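Local coordinates for putative gdp-fucose protein o-fucosyltransferase 1 (Caenorhabditis elegans, PDB 3ZY6) that is a putative protein O-fucosyltransferase 1, a glycosyltransferase of the GT-B clan that holds guanosine-5'-diphosphate-beta-L-fucopyranose in this model, at residues Lys281-Ala286 with Tyr303-His308; Pro212-His217 with Glu273-Ile278; Leu218-Asp223 with Val285-Asp290. All coordinates share one frame; numbering follows the deposited sequence.

Contact 1 of 3, residues Lys281-Ala286 with Tyr303-His308; sequences KSVFVA and YEIEAH. With GFB (guanosine-5'-diphosphate-beta-L-fucopyranose), chain B.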
loop_
_atom_site.group_PDB
_atom_site.type_symbol
_atom_site.label_atom_id
_atom_site.label_comp_id
_atom_site.label_asym_id
_atom_site.label_seq_id
_atom_site.Cartn_x
_atom_site.Cartn_y
_atom_site.Cartn_z
ATOM N N LYS A 281 26.540 39.637 6.002
ATOM C CA LYS A 281 27.095 40.493 4.955
ATOM C C LYS A 281 26.538 40.161 3.562
ATOM O O LYS A 281 26.883 40.800 2.567
ATOM C CB LYS A 281 28.641 40.493 4.985
ATOM C CG LYS A 281 29.257 41.071 6.284
ATOM C CD LYS A 281 28.981 42.581 6.427
ATOM C CE LYS A 281 29.491 43.162 7.767
ATOM N NZ LYS A 281 28.433 43.202 8.839
ATOM N N SER A 282 25.658 39.172 3.503
ATOM C CA SER A 282 24.944 38.815 2.278
ATOM C C SER A 282 23.841 37.833 2.632
ATOM O O SER A 282 23.820 37.262 3.715
ATOM C CB SER A 282 25.882 38.168 1.238
ATOM O OG SER A 282 26.419 36.960 1.764
ATOM N N VAL A 283 22.946 37.629 1.676
ATOM C CA VAL A 283 21.891 36.653 1.757
ATOM C C VAL A 283 21.917 35.822 0.468
ATOM O O VAL A 283 22.145 36.339 -0.638
ATOM C CB VAL A 283 20.497 37.321 1.969
ATOM C CG1 VAL A 283 19.332 36.295 1.923
ATOM C CG2 VAL A 283 20.440 38.080 3.304
ATOM N N PHE A 284 21.731 34.521 0.649
ATOM C CA PHE A 284 21.502 33.581 -0.430
ATOM C C PHE A 284 20.048 33.110 -0.422
ATOM O O PHE A 284 19.517 32.703 0.630
ATOM C CB PHE A 284 22.399 32.349 -0.262
ATOM C CG PHE A 284 22.197 31.303 -1.348
ATOM C CD1 PHE A 284 22.574 31.575 -2.665
ATOM C CD2 PHE A 284 21.597 30.063 -1.062
ATOM C CE1 PHE A 284 22.385 30.634 -3.679
ATOM C CE2 PHE A 284 21.406 29.104 -2.081
ATOM C CZ PHE A 284 21.794 29.397 -3.396
ATOM N N VAL A 285 19.446 33.117 -1.614
ATOM C CA VAL A 285 18.068 32.668 -1.819
ATOM C C VAL A 285 18.017 31.481 -2.759
ATOM O O VAL A 285 18.538 31.526 -3.878
ATOM C CB VAL A 285 17.131 33.753 -2.423
ATOM C CG1 VAL A 285 15.699 33.197 -2.549
ATOM C CG2 VAL A 285 17.120 35.018 -1.564
ATOM N N ALA A 286 17.396 30.421 -2.267
ATOM C CA ALA A 286 17.024 29.288 -3.071
ATOM C C ALA A 286 15.501 29.271 -3.147
ATOM O O ALA A 286 14.812 29.350 -2.127
ATOM C CB ALA A 286 17.541 28.027 -2.441
ATOM N N TYR A 303 21.046 47.914 5.516
ATOM C CA TYR A 303 22.234 47.141 5.912
ATOM C C TYR A 303 23.336 47.174 4.848
ATOM O O TYR A 303 24.429 46.655 5.062
ATOM C CB TYR A 303 21.833 45.692 6.230
ATOM C CG TYR A 303 21.028 45.557 7.502
ATOM C CD1 TYR A 303 21.667 45.386 8.726
ATOM C CD2 TYR A 303 19.636 45.623 7.490
ATOM C CE1 TYR A 303 20.956 45.278 9.892
ATOM C CE2 TYR A 303 18.901 45.522 8.674
ATOM C CZ TYR A 303 19.577 45.345 9.871
ATOM O OH TYR A 303 18.897 45.217 11.064
ATOM N N GLU A 304 23.037 47.782 3.703
ATOM C CA GLU A 304 23.959 47.888 2.569
ATOM C C GLU A 304 24.524 46.520 2.192
ATOM O O GLU A 304 25.717 46.346 2.034
ATOM C CB GLU A 304 25.047 48.938 2.831
ATOM C CG GLU A 304 24.441 50.345 3.059
ATOM C CD GLU A 304 25.451 51.426 3.379
ATOM O OE1 GLU A 304 26.280 51.732 2.513
ATOM O OE2 GLU A 304 25.402 52.001 4.489
ATOM N N ILE A 305 23.629 45.544 2.085
ATOM C CA ILE A 305 23.993 44.213 1.619
ATOM C C ILE A 305 22.949 43.781 0.609
ATOM O O ILE A 305 21.866 44.393 0.531
ATOM C CB ILE A 305 24.077 43.163 2.763
ATOM C CG1 ILE A 305 22.724 42.973 3.472
ATOM C CG2 ILE A 305 25.183 43.526 3.776
ATOM C CD1 ILE A 305 22.594 41.551 4.000
ATOM N N GLU A 306 23.266 42.723 -0.150
ATOM C CA GLU A 306 22.339 42.217 -1.156
ATOM C C GLU A 306 22.036 40.724 -1.015
ATOM O O GLU A 306 22.767 39.981 -0.332
ATOM C CB GLU A 306 22.856 42.546 -2.576
ATOM C CG GLU A 306 22.599 43.985 -2.990
ATOM C CD GLU A 306 23.132 44.318 -4.368
ATOM O OE1 GLU A 306 23.810 43.470 -4.985
ATOM O OE2 GLU A 306 22.881 45.446 -4.830
ATOM N N ALA A 307 20.923 40.320 -1.624
ATOM C CA ALA A 307 20.537 38.923 -1.759
ATOM C C ALA A 307 21.016 38.444 -3.138
ATOM O O ALA A 307 21.024 39.213 -4.091
ATOM C CB ALA A 307 19.022 38.753 -1.639
ATOM N N HIS A 308 21.391 37.172 -3.214
ATOM C CA HIS A 308 21.949 36.580 -4.419
ATOM C C HIS A 308 21.332 35.213 -4.652
ATOM O O HIS A 308 21.018 34.493 -3.708
ATOM C CB HIS A 308 23.462 36.397 -4.271
ATOM C CG HIS A 308 24.194 37.650 -3.923
ATOM N ND1 HIS A 308 24.308 38.110 -2.628
ATOM C CD2 HIS A 308 24.860 38.537 -4.696
ATOM C CE1 HIS A 308 25.000 39.234 -2.620
ATOM N NE2 HIS A 308 25.363 39.507 -3.859
HETATM O O1P GFB B . 12.134 18.303 -3.166
HETATM P P GFB B . 10.692 18.032 -2.834
HETATM O O3P GFB B . 10.249 16.582 -2.667
HETATM O O2P GFB B . 10.407 18.924 -1.520
HETATM O "O5'" GFB B . 9.798 18.724 -3.988
HETATM P P1 GFB B . 9.009 19.444 -0.912
HETATM C "C5'" GFB B . 10.070 20.084 -4.306
HETATM C "C4'" GFB B . 10.829 20.134 -5.626
HETATM O "O4'" GFB B . 10.595 21.404 -6.205
HETATM C "C3'" GFB B . 12.339 20.050 -5.453
HETATM C "C1'" GFB B . 11.817 22.019 -6.613
HETATM O "O3'" GFB B . 12.832 18.708 -5.505
HETATM C "C2'" GFB B . 12.822 20.875 -6.623
HETATM O "O2'" GFB B . 12.706 20.123 -7.838
HETATM N N9 GFB B . 12.334 22.997 -5.616
HETATM C C8 GFB B . 11.906 23.251 -4.358
HETATM C C4 GFB B . 13.399 23.749 -5.856
HETATM N N7 GFB B . 12.687 24.197 -3.806
HETATM C C5 GFB B . 13.642 24.502 -4.719
HETATM C C6 GFB B . 14.720 25.374 -4.752
HETATM O O6 GFB B . 14.971 26.089 -3.760
HETATM N N1 GFB B . 15.475 25.472 -5.877
HETATM C C2 GFB B . 15.226 24.709 -6.958
HETATM N N2 GFB B . 16.001 24.791 -8.066
HETATM N N3 GFB B . 14.192 23.856 -6.954
HETATM C C1 GFB B . 6.768 18.370 -1.899
HETATM C C2A GFB B . 6.754 17.207 -2.879
HETATM O O1 GFB B . 7.978 19.104 -2.112
HETATM O O5 GFB B . 5.633 19.213 -2.175
HETATM C C3 GFB B . 5.462 16.398 -2.722
HETATM O O2 GFB B . 7.927 16.386 -2.854
HETATM C C4A GFB B . 4.350 17.343 -3.177
HETATM O O3 GFB B . 5.519 15.205 -3.537
HETATM C C5A GFB B . 4.326 18.605 -2.317
HETATM O O4 GFB B . 4.585 17.724 -4.546
HETATM C C6A GFB B . 3.343 19.623 -2.909
HETATM O O1X GFB B . 8.698 18.584 0.295
HETATM O O2X GFB B . 9.184 20.934 -0.804
HETATM O O HOH W 1 25.824 41.630 -0.103
#
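Val283 O takes two N-H groups from a single partner, His308. The backbone His308 N donates to Val283 O at 2.8 Å, and the ring nitrogen His308 ND1 adds a weak bond to Val283 O at 3.4 Å. The imidazole offers its edge to this oxygen because CG sits beside the backbone N (chi1 -55°), which folds the ring back along the neighbouring strand until CE1 rests on Ser282 CB. A third hydrogen, on Ala307 CA, makes a C-H...O contact with Val283 O. Before and after this acceptor the parallel pairing continues: Val283 N donates to Glu306 O at 3.1 Å, and Val285 N gives a straight bond to His308 O at 3.0 Å. Nearer the start of the strands a water takes over the bridging, donating to Lys281 O at 3.0 Å and accepting from Glu306 N at 2.8 Å, while Ile305 CG2 packs against the same Lys281 carbonyl. Other polar groups look elsewhere: Ser282 OG bonds to Ala210 O, and Ala307 N to Asn297 OD1. On the face carrying Val283 and Ala307, Val283 CG2 meets Ile305 CD1 at 4.1 Å, the two side chains crossing at about a right angle, and helix 293-300 covers this side. The pairing joins the edge strand 307-308 to strand 282-287 in a beta-alpha-beta unit of a Rossmann-like GT-B domain.

Contact 2 of 3, residues Pro212-His217 with Glu273-Ile278; sequences PFVAVH and EKVGSI. With GFB (guanosine-5'-diphosphate-beta-L-fucopyranose), chain B.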
loop_
_atom_site.group_PDB
_atom_site.type_symbol
_atom_site.label_atom_id
_atom_site.label_comp_id
_atom_site.label_asym_id
_atom_site.label_seq_id
_atom_site.Cartn_x
_atom_site.Cartn_y
_atom_site.Cartn_z
ATOM N N PRO A 212 29.496 36.751 7.376
ATOM C CA PRO A 212 28.589 35.607 7.466
ATOM C C PRO A 212 27.392 35.783 6.562
ATOM O O PRO A 212 26.884 36.899 6.433
ATOM C CB PRO A 212 28.117 35.624 8.924
ATOM C CG PRO A 212 28.523 36.929 9.489
ATOM C CD PRO A 212 29.247 37.736 8.441
ATOM N N PHE A 213 26.951 34.707 5.928
ATOM C CA PHE A 213 25.719 34.780 5.111
ATOM C C PHE A 213 24.518 33.978 5.642
ATOM O O PHE A 213 24.671 32.890 6.225
ATOM C CB PHE A 213 25.999 34.520 3.614
ATOM C CG PHE A 213 26.113 33.051 3.210
ATOM C CD1 PHE A 213 27.348 32.411 3.228
ATOM C CD2 PHE A 213 25.017 32.345 2.738
ATOM C CE1 PHE A 213 27.475 31.075 2.813
ATOM C CE2 PHE A 213 25.132 30.994 2.294
ATOM C CZ PHE A 213 26.379 30.370 2.333
ATOM N N VAL A 214 23.333 34.569 5.511
ATOM C CA VAL A 214 22.086 33.874 5.772
ATOM C C VAL A 214 21.614 33.244 4.454
ATOM O O VAL A 214 21.510 33.932 3.435
ATOM C CB VAL A 214 20.944 34.835 6.223
ATOM C CG1 VAL A 214 19.588 34.051 6.392
ATOM C CG2 VAL A 214 21.306 35.584 7.474
ATOM N N ALA A 215 21.312 31.954 4.468
ATOM C CA ALA A 215 20.632 31.342 3.310
ATOM C C ALA A 215 19.190 31.019 3.636
ATOM O O ALA A 215 18.873 30.547 4.737
ATOM C CB ALA A 215 21.378 30.088 2.817
ATOM N N VAL A 216 18.302 31.333 2.694
ATOM C CA VAL A 216 16.869 31.085 2.869
ATOM C C VAL A 216 16.329 30.186 1.750
ATOM O O VAL A 216 16.773 30.243 0.594
ATOM C CB VAL A 216 16.029 32.391 2.960
ATOM C CG1 VAL A 216 16.574 33.331 4.026
ATOM C CG2 VAL A 216 16.027 33.123 1.592
ATOM N N HIS A 217 15.406 29.322 2.138
ATOM C CA HIS A 217 14.638 28.536 1.204
ATOM C C HIS A 217 13.211 29.112 1.079
ATOM O O HIS A 217 12.449 29.172 2.040
ATOM C CB HIS A 217 14.678 27.031 1.548
ATOM C CG HIS A 217 13.873 26.186 0.606
ATOM N ND1 HIS A 217 13.055 25.157 1.024
ATOM C CD2 HIS A 217 13.730 26.255 -0.742
ATOM C CE1 HIS A 217 12.450 24.623 -0.025
ATOM N NE2 HIS A 217 12.836 25.276 -1.110
ATOM N N GLU A 273 15.406 40.581 10.129
ATOM C CA GLU A 273 15.606 40.260 11.509
ATOM C C GLU A 273 16.828 39.355 11.666
ATOM O O GLU A 273 17.725 39.668 12.423
ATOM C CB GLU A 273 14.355 39.574 12.028
ATOM C CG GLU A 273 14.117 39.820 13.454
ATOM C CD GLU A 273 14.526 38.649 14.279
ATOM O OE1 GLU A 273 15.730 38.542 14.604
ATOM O OE2 GLU A 273 13.629 37.834 14.609
ATOM N N LYS A 274 16.882 38.265 10.905
ATOM C CA LYS A 274 18.041 37.337 10.946
ATOM C C LYS A 274 19.352 37.967 10.509
ATOM O O LYS A 274 20.416 37.629 11.044
ATOM C CB LYS A 274 17.748 36.088 10.109
ATOM C CG LYS A 274 16.546 35.294 10.603
ATOM C CD LYS A 274 16.756 34.742 12.017
ATOM C CE LYS A 274 15.454 34.102 12.551
ATOM N NZ LYS A 274 15.635 33.667 13.954
ATOM N N VAL A 275 19.293 38.845 9.511
ATOM C CA VAL A 275 20.497 39.544 9.041
ATOM C C VAL A 275 21.047 40.391 10.186
ATOM O O VAL A 275 22.256 40.465 10.386
ATOM C CB VAL A 275 20.209 40.451 7.821
ATOM C CG1 VAL A 275 21.305 41.490 7.654
ATOM C CG2 VAL A 275 20.083 39.616 6.551
ATOM N N GLY A 276 20.132 41.013 10.939
ATOM C CA GLY A 276 20.494 41.851 12.072
ATOM C C GLY A 276 21.084 41.037 13.204
ATOM O O GLY A 276 22.014 41.477 13.856
ATOM N N SER A 277 20.543 39.853 13.444
ATOM C CA SER A 277 20.985 39.040 14.587
ATOM C C SER A 277 22.411 38.503 14.410
ATOM O O SER A 277 23.169 38.388 15.389
ATOM C CB SER A 277 20.020 37.888 14.821
ATOM O OG SER A 277 20.016 37.033 13.689
ATOM N N ILE A 278 22.790 38.189 13.170
ATOM C CA ILE A 278 24.145 37.666 12.942
ATOM C C ILE A 278 25.140 38.666 12.312
ATOM O O ILE A 278 26.300 38.335 12.119
ATOM C CB ILE A 278 24.151 36.274 12.210
ATOM C CG1 ILE A 278 23.867 36.402 10.707
ATOM C CG2 ILE A 278 23.138 35.280 12.865
ATOM C CD1 ILE A 278 24.160 35.088 9.963
HETATM O O1P GFB B . 12.134 18.303 -3.166
HETATM P P GFB B . 10.692 18.032 -2.834
HETATM O O3P GFB B . 10.249 16.582 -2.667
HETATM O O2P GFB B . 10.407 18.924 -1.520
HETATM O "O5'" GFB B . 9.798 18.724 -3.988
HETATM P P1 GFB B . 9.009 19.444 -0.912
HETATM C "C5'" GFB B . 10.070 20.084 -4.306
HETATM C "C4'" GFB B . 10.829 20.134 -5.626
HETATM O "O4'" GFB B . 10.595 21.404 -6.205
HETATM C "C3'" GFB B . 12.339 20.050 -5.453
HETATM C "C1'" GFB B . 11.817 22.019 -6.613
HETATM O "O3'" GFB B . 12.832 18.708 -5.505
HETATM C "C2'" GFB B . 12.822 20.875 -6.623
HETATM O "O2'" GFB B . 12.706 20.123 -7.838
HETATM N N9 GFB B . 12.334 22.997 -5.616
HETATM C C8 GFB B . 11.906 23.251 -4.358
HETATM C C4 GFB B . 13.399 23.749 -5.856
HETATM N N7 GFB B . 12.687 24.197 -3.806
HETATM C C5 GFB B . 13.642 24.502 -4.719
HETATM C C6 GFB B . 14.720 25.374 -4.752
HETATM O O6 GFB B . 14.971 26.089 -3.760
HETATM N N1 GFB B . 15.475 25.472 -5.877
HETATM C C2 GFB B . 15.226 24.709 -6.958
HETATM N N2 GFB B . 16.001 24.791 -8.066
HETATM N N3 GFB B . 14.192 23.856 -6.954
HETATM C C1 GFB B . 6.768 18.370 -1.899
HETATM C C2A GFB B . 6.754 17.207 -2.879
HETATM O O1 GFB B . 7.978 19.104 -2.112
HETATM O O5 GFB B . 5.633 19.213 -2.175
HETATM C C3 GFB B . 5.462 16.398 -2.722
HETATM O O2 GFB B . 7.927 16.386 -2.854
HETATM C C4A GFB B . 4.350 17.343 -3.177
HETATM O O3 GFB B . 5.519 15.205 -3.537
HETATM C C5A GFB B . 4.326 18.605 -2.317
HETATM O O4 GFB B . 4.585 17.724 -4.546
HETATM C C6A GFB B . 3.343 19.623 -2.909
HETATM O O1X GFB B . 8.698 18.584 0.295
HETATM O O2X GFB B . 9.184 20.934 -0.804
#
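Ile278 lays its CD1 methyl over Val214 CG2 at 3.8 Å, joining the last turn of helix 264-278 to strand 213-218. This is the helix-on-sheet packing of a Rossmann-like GT-B domain: residues 273-278 of the helix run back against residues 213-217 of the strand, the N-to-C directions of these two pieces 153° apart and their axes 8.9 Å from each other at the closest, and the chain then leads into the adjacent parallel strand 282-287. Ile278 CG1 stands between its own backbone N and carbonyl carbon (chi1 77°), which carries CD1 down to the strand, where it also touches Pro212 CB at 4.1 Å. Pro212, which follows a cis peptide bond, sets its ring CG against Ile278 O. One turn back in the helix, Val275 CG2 meets the same Val214 methyl at 4.3 Å, so Val214 CG2 lies between two branched side chains. Lys274 starts toward strand 213-218, but its chain then leads off over Leu327 and Val329 of the neighbouring strand 327-330. Lys274 O is gripped twice from one face, by Ile278 N at 3.2 Å in the helical pattern and by Ser277 OG at 2.7 Å. At the far end of the strand, away from the helix, the His217 ring is held by Ser337 OG at its ND1, and its edge faces the guanine, where His217 NE2 donates to GFB N7 at 2.9 Å.

Contact 3 of 3, residues Leu218-Asp223 with Val285-Asp290; sequences LRNDAD and VASDKD. With GFB (guanosine-5'-diphosphate-beta-L-fucopyranose), chain B.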
loop_
_atom_site.group_PDB
_atom_site.type_symbol
_atom_site.label_atom_id
_atom_site.label_comp_id
_atom_site.label_asym_id
_atom_site.label_seq_id
_atom_site.Cartn_x
_atom_site.Cartn_y
_atom_site.Cartn_z
ATOM N N LEU A 218 12.881 29.579 -0.112
ATOM C CA LEU A 218 11.571 30.176 -0.360
ATOM C C LEU A 218 10.796 29.231 -1.251
ATOM O O LEU A 218 11.043 29.158 -2.451
ATOM C CB LEU A 218 11.709 31.530 -1.036
ATOM C CG LEU A 218 12.521 32.623 -0.328
ATOM C CD1 LEU A 218 12.413 33.924 -1.177
ATOM C CD2 LEU A 218 12.016 32.835 1.136
ATOM N N ARG A 219 9.882 28.475 -0.651
ATOM C CA ARG A 219 9.104 27.498 -1.416
ATOM C C ARG A 219 7.759 28.187 -1.650
ATOM O O ARG A 219 6.978 28.398 -0.711
ATOM C CB ARG A 219 9.009 26.173 -0.635
ATOM C CG ARG A 219 8.181 25.068 -1.286
ATOM C CD ARG A 219 8.956 24.203 -2.302
ATOM N NE ARG A 219 8.224 22.950 -2.554
ATOM C CZ ARG A 219 7.330 22.770 -3.527
ATOM N NH1 ARG A 219 7.069 23.741 -4.396
ATOM N NH2 ARG A 219 6.705 21.604 -3.650
ATOM N N ASN A 220 7.522 28.605 -2.898
ATOM C CA ASN A 220 6.377 29.466 -3.225
ATOM C C ASN A 220 5.613 29.242 -4.561
ATOM O O ASN A 220 4.754 30.053 -4.904
ATOM C CB ASN A 220 6.748 30.964 -3.055
ATOM C CG ASN A 220 7.968 31.382 -3.896
ATOM O OD1 ASN A 220 8.175 30.875 -4.992
ATOM N ND2 ASN A 220 8.774 32.308 -3.371
ATOM N N ASP A 221 5.875 28.156 -5.295
ATOM C CA ASP A 221 5.081 27.913 -6.531
ATOM C C ASP A 221 3.620 27.560 -6.221
ATOM O O ASP A 221 3.270 27.311 -5.068
ATOM C CB ASP A 221 5.720 26.880 -7.482
ATOM C CG ASP A 221 5.659 25.450 -6.952
ATOM O OD1 ASP A 221 4.806 25.120 -6.096
ATOM O OD2 ASP A 221 6.474 24.630 -7.415
ATOM N N ALA A 222 2.776 27.543 -7.250
ATOM C CA ALA A 222 1.320 27.456 -7.046
ATOM C C ALA A 222 0.836 26.158 -6.380
ATOM O O ALA A 222 -0.066 26.194 -5.543
ATOM C CB ALA A 222 0.560 27.717 -8.360
ATOM N N ASP A 223 1.431 25.027 -6.752
ATOM C CA ASP A 223 1.095 23.739 -6.128
ATOM C C ASP A 223 1.318 23.789 -4.610
ATOM O O ASP A 223 0.558 23.209 -3.838
ATOM C CB ASP A 223 1.886 22.586 -6.774
ATOM C CG ASP A 223 1.439 22.292 -8.210
ATOM O OD1 ASP A 223 0.391 22.835 -8.652
ATOM O OD2 ASP A 223 2.139 21.523 -8.913
ATOM N N VAL A 285 19.446 33.117 -1.614
ATOM C CA VAL A 285 18.068 32.668 -1.819
ATOM C C VAL A 285 18.017 31.481 -2.759
ATOM O O VAL A 285 18.538 31.526 -3.878
ATOM C CB VAL A 285 17.131 33.753 -2.423
ATOM C CG1 VAL A 285 15.699 33.197 -2.549
ATOM C CG2 VAL A 285 17.120 35.018 -1.564
ATOM N N ALA A 286 17.396 30.421 -2.267
ATOM C CA ALA A 286 17.024 29.288 -3.071
ATOM C C ALA A 286 15.501 29.271 -3.147
ATOM O O ALA A 286 14.812 29.350 -2.127
ATOM C CB ALA A 286 17.541 28.027 -2.441
ATOM N N SER A 287 14.974 29.186 -4.361
ATOM C CA SER A 287 13.533 29.195 -4.562
ATOM C C SER A 287 13.136 28.263 -5.689
ATOM O O SER A 287 13.881 28.105 -6.660
ATOM C CB SER A 287 13.035 30.602 -4.894
ATOM O OG SER A 287 11.636 30.671 -4.696
ATOM N N ASP A 288 11.951 27.672 -5.556
ATOM C CA ASP A 288 11.312 26.927 -6.642
ATOM C C ASP A 288 10.641 27.826 -7.676
ATOM O O ASP A 288 10.265 27.349 -8.734
ATOM C CB ASP A 288 10.261 25.956 -6.098
ATOM C CG ASP A 288 9.173 26.657 -5.254
ATOM O OD1 ASP A 288 9.398 27.770 -4.736
ATOM O OD2 ASP A 288 8.074 26.085 -5.131
ATOM N N LYS A 289 10.453 29.106 -7.356
ATOM C CA LYS A 289 9.782 30.023 -8.284
ATOM C C LYS A 289 10.220 31.477 -8.088
ATOM O O LYS A 289 11.011 31.988 -8.882
ATOM C CB LYS A 289 8.253 29.901 -8.183
ATOM C CG LYS A 289 7.510 30.760 -9.177
ATOM C CD LYS A 289 6.026 30.491 -9.140
ATOM C CE LYS A 289 5.278 31.492 -10.023
ATOM N NZ LYS A 289 5.995 31.672 -11.321
ATOM N N ASP A 290 9.720 32.136 -7.038
ATOM C CA ASP A 290 9.984 33.566 -6.837
ATOM C C ASP A 290 11.106 33.762 -5.830
ATOM O O ASP A 290 10.921 33.565 -4.616
ATOM C CB ASP A 290 8.709 34.298 -6.391
ATOM C CG ASP A 290 8.889 35.822 -6.286
ATOM O OD1 ASP A 290 9.965 36.365 -6.646
ATOM O OD2 ASP A 290 7.931 36.485 -5.823
HETATM O O1P GFB B . 12.134 18.303 -3.166
HETATM P P GFB B . 10.692 18.032 -2.834
HETATM O O3P GFB B . 10.249 16.582 -2.667
HETATM O O2P GFB B . 10.407 18.924 -1.520
HETATM O "O5'" GFB B . 9.798 18.724 -3.988
HETATM P P1 GFB B . 9.009 19.444 -0.912
HETATM C "C5'" GFB B . 10.070 20.084 -4.306
HETATM C "C4'" GFB B . 10.829 20.134 -5.626
HETATM O "O4'" GFB B . 10.595 21.404 -6.205
HETATM C "C3'" GFB B . 12.339 20.050 -5.453
HETATM C "C1'" GFB B . 11.817 22.019 -6.613
HETATM O "O3'" GFB B . 12.832 18.708 -5.505
HETATM C "C2'" GFB B . 12.822 20.875 -6.623
HETATM O "O2'" GFB B . 12.706 20.123 -7.838
HETATM N N9 GFB B . 12.334 22.997 -5.616
HETATM C C8 GFB B . 11.906 23.251 -4.358
HETATM C C4 GFB B . 13.399 23.749 -5.856
HETATM N N7 GFB B . 12.687 24.197 -3.806
HETATM C C5 GFB B . 13.642 24.502 -4.719
HETATM C C6 GFB B . 14.720 25.374 -4.752
HETATM O O6 GFB B . 14.971 26.089 -3.760
HETATM N N1 GFB B . 15.475 25.472 -5.877
HETATM C C2 GFB B . 15.226 24.709 -6.958
HETATM N N2 GFB B . 16.001 24.791 -8.066
HETATM N N3 GFB B . 14.192 23.856 -6.954
HETATM C C1 GFB B . 6.768 18.370 -1.899
HETATM C C2A GFB B . 6.754 17.207 -2.879
HETATM O O1 GFB B . 7.978 19.104 -2.112
HETATM O O5 GFB B . 5.633 19.213 -2.175
HETATM C C3 GFB B . 5.462 16.398 -2.722
HETATM O O2 GFB B . 7.927 16.386 -2.854
HETATM C C4A GFB B . 4.350 17.343 -3.177
HETATM O O3 GFB B . 5.519 15.205 -3.537
HETATM C C5A GFB B . 4.326 18.605 -2.317
HETATM O O4 GFB B . 4.585 17.724 -4.546
HETATM C C6A GFB B . 3.343 19.623 -2.909
HETATM O O1X GFB B . 8.698 18.584 0.295
HETATM O O2X GFB B . 9.184 20.934 -0.804
#
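Two carboxylates, Asp221 and Asp288, come within 3.1 Å of each other, OD2 to OD2, beside a single guanidinium. Arg219 NH1 bridges them, with a salt bridge of 2.7 Å to Asp288 OD2 and another of 3.1 Å to Asp221 OD1, and so probably offsets their repulsion. Asp288 OD2 lies at the guanidinium edge, although the planes of the two groups stand 85° apart. The same oxygen accepts from Asp221 N at 3.0 Å, and the two donors arrive from opposite faces of the carboxylate. Its partner oxygen, Asp288 OD1, uses the syn lone pair for Asn220 N at 2.8 Å, so three N-H groups hold this carboxylate. Asn220 swings its amide toward the other segment (chi1 56°) and clasps the backbone of Asp290 at both ends: Asp290 N donates to Asn220 OD1 at 2.9 Å, and Asn220 ND2 to Asp290 O at 2.8 Å, fixing the amide's orientation. Closer to the sheet, Leu218 N bonds to Ala286 O, Ser287 OG donates to Leu218 O, and Leu218 CD1 packs on Val285 CG1. Asp221 also caps helix 222-229 through its OD1 and Trp224 N. Anchored at NH1 by these two acids, Arg219 donates from NE to GFB O2X, 2.8 Å away, and from NH2 to GFB O1, while GFB C5' lies over one guanidinium face and Asp288 CB touches the base. This is the GFB pocket at the C-terminal ends of parallel strands, as expected of a Rossmann-like GT-B domain.

All three contacts are built on one five-stranded parallel sheet: contact 1 within it, contact 2 between it and a helix, contact 3 largely in the loops at its strand ends. Strand 282-287 is shared by contacts 1 and 3, which have Val285 and Ala286 in common, and its backbone pairs with strand 213-218 of contact 2, as where Phe284 O meets Val216 N at 2.8 Å. Contacts 1 and 2 lie about 8 Å apart, centre to centre, with contact 3 about 17 and 18 Å from them, nearer the centre of the folded chain. All are partly buried. Contact 1 relies on backbone pairing and contact 2 on apolar packing, whereas charged and amide side chains dominate contact 3, beside the ligand.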